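Local structure of 16 kDa salivary peptide (Culex quinquefasciatus, 7KCG) at residues 64-68 against 84-88. The protein is a salivary protein of unknown function whose ricin-type beta-trefoil fold suggests that it binds sugars. Residues are numbered along the deposited sequence; the frame is centred on the assembly and turned at random.
Sequences EELFE and KSLIN. With FMT (formic acid), chain D.
In this beta-trefoil, residues 64-68, on a strand of the sheet, are flanked by 84-88, part of the irregular loop between strands 76-81 and 93-98. The two run roughly the same way, 25° apart end to end, with Glu64 CA 6.3 Å from Lys84 CA and no backbone pairing. Lys84 turns at positive phi (81/8); Ser85 to Ile87 are extended. Glu65 (chi1 m, chi2 t, chi3 -66°) points toward the loop, its OE1 accepting a weak but nearly straight hydrogen bond from Ile87 N (3.4 Å, 171°) and lying 3.7 Å from Leu86 CD1; OE2 salt-bridges Arg56, which also binds Ile87 O, tying strand to loop. Lys84 CE lies 4.2 Å from Glu64 CG, but NZ reaches His62 O and the Glu64 carboxylate pairs with Arg35. Asn88 N bonds weakly to formic acid O1 (3.4 Å), probably from the crystallisation liquor. Phe67 (chi1 p) meets the Trp81 ring steeply and offers one face to Ile87 (m, t), whose CD1 makes a CH-pi contact 3.8 Å from the ring centroid, 20° off the normal.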
loop_
_atom_site.group_PDB
_atom_site.type_symbol
_atom_site.label_atom_id
_atom_site.label_comp_id
_atom_site.label_asym_id
_atom_site.label_seq_id
_atom_site.Cartn_x
_atom_site.Cartn_y
_atom_site.Cartn_z
ATOM N N GLU A 64 -4.062 5.734 10.158
ATOM C CA GLU A 64 -5.076 5.789 9.118
ATOM C C GLU A 64 -4.942 4.617 8.153
ATOM O O GLU A 64 -3.828 4.191 7.830
ATOM C CB GLU A 64 -4.963 7.114 8.363
ATOM C CG GLU A 64 -5.223 8.325 9.257
ATOM C CD GLU A 64 -4.642 9.618 8.692
ATOM O OE1 GLU A 64 -4.057 9.596 7.589
ATOM O OE2 GLU A 64 -4.780 10.671 9.357
ATOM N N GLU A 65 -6.084 4.090 7.707
ATOM C CA GLU A 65 -6.109 2.934 6.815
ATOM C C GLU A 65 -5.811 3.333 5.380
ATOM O O GLU A 65 -6.275 4.364 4.896
ATOM C CB GLU A 65 -7.474 2.250 6.838
ATOM C CG GLU A 65 -7.793 1.445 8.059
ATOM C CD GLU A 65 -9.016 0.571 7.839
ATOM O OE1 GLU A 65 -10.133 1.121 7.669
ATOM O OE2 GLU A 65 -8.857 -0.668 7.827
ATOM N N LEU A 66 -5.052 2.487 4.689
ATOM C CA LEU A 66 -4.788 2.667 3.272
ATOM C C LEU A 66 -5.950 2.111 2.458
ATOM O O LEU A 66 -6.384 0.982 2.687
ATOM C CB LEU A 66 -3.487 1.939 2.903
ATOM C CG LEU A 66 -3.019 2.141 1.473
ATOM C CD1 LEU A 66 -2.445 3.533 1.342
ATOM C CD2 LEU A 66 -1.980 1.080 1.098
ATOM N N PHE A 67 -6.467 2.891 1.504
ATOM C CA PHE A 67 -7.575 2.371 0.707
ATOM C C PHE A 67 -7.546 2.977 -0.686
ATOM O O PHE A 67 -6.888 3.986 -0.934
ATOM C CB PHE A 67 -8.943 2.601 1.382
ATOM C CG PHE A 67 -9.443 4.024 1.310
ATOM C CD1 PHE A 67 -8.931 4.989 2.147
ATOM C CD2 PHE A 67 -10.461 4.366 0.434
ATOM C CE1 PHE A 67 -9.410 6.296 2.098
ATOM C CE2 PHE A 67 -10.945 5.684 0.373
ATOM C CZ PHE A 67 -10.417 6.634 1.203
ATOM N N GLU A 68 -8.232 2.313 -1.612
ATOM C CA GLU A 68 -8.367 2.798 -2.977
ATOM C C GLU A 68 -9.757 3.385 -3.161
ATOM O O GLU A 68 -10.748 2.798 -2.721
ATOM C CB GLU A 68 -8.137 1.685 -4.003
ATOM C CG GLU A 68 -8.266 2.182 -5.446
ATOM C CD GLU A 68 -8.044 1.102 -6.493
ATOM O OE1 GLU A 68 -7.672 -0.037 -6.131
ATOM O OE2 GLU A 68 -8.240 1.396 -7.693
ATOM N N LYS A 84 -11.267 7.676 10.184
ATOM C CA LYS A 84 -11.013 6.541 11.110
ATOM C C LYS A 84 -12.232 5.625 11.268
ATOM O O LYS A 84 -12.173 4.735 12.108
ATOM C CB LYS A 84 -10.220 6.949 12.348
ATOM C CG LYS A 84 -8.752 7.238 12.089
ATOM C CD LYS A 84 -7.952 7.395 13.349
ATOM C CE LYS A 84 -6.805 8.363 13.185
ATOM N NZ LYS A 84 -5.801 8.193 14.259
ATOM N N SER A 85 -13.273 5.827 10.465
ATOM C CA SER A 85 -14.410 4.879 10.432
ATOM C C SER A 85 -13.932 3.636 9.681
ATOM O O SER A 85 -13.361 3.791 8.638
ATOM C CB SER A 85 -15.577 5.482 9.724
ATOM O OG SER A 85 -15.181 6.493 8.827
ATOM N N LEU A 86 -14.165 2.448 10.212
ATOM C CA LEU A 86 -13.661 1.251 9.551
ATOM C C LEU A 86 -14.311 1.086 8.181
ATOM O O LEU A 86 -15.539 1.144 8.048
ATOM C CB LEU A 86 -13.927 0.033 10.419
ATOM C CG LEU A 86 -13.107 -1.210 10.098
ATOM C CD1 LEU A 86 -11.622 -0.960 10.360
ATOM C CD2 LEU A 86 -13.628 -2.388 10.920
ATOM N N ILE A 87 -13.490 0.889 7.157
ATOM C CA ILE A 87 -13.979 0.738 5.791
ATOM C C ILE A 87 -14.341 -0.725 5.576
ATOM O O ILE A 87 -13.495 -1.614 5.737
ATOM C CB ILE A 87 -12.933 1.225 4.774
ATOM C CG1 ILE A 87 -12.808 2.738 4.886
ATOM C CG2 ILE A 87 -13.298 0.825 3.356
ATOM C CD1 ILE A 87 -11.828 3.362 3.916
ATOM N N ASN A 88 -15.602 -0.975 5.212
ATOM C CA ASN A 88 -16.159 -2.317 5.162
ATOM C C ASN A 88 -16.593 -2.742 3.761
ATOM O O ASN A 88 -17.196 -3.814 3.613
ATOM C CB ASN A 88 -17.350 -2.412 6.133
ATOM C CG ASN A 88 -17.596 -3.826 6.618
ATOM O OD1 ASN A 88 -16.672 -4.645 6.698
ATOM N ND2 ASN A 88 -18.851 -4.125 6.946
HETATM C C FMT D . -17.235 2.867 3.499
HETATM O O1 FMT D . -17.180 1.721 3.898
HETATM O O2 FMT D . -16.385 3.803 3.794
#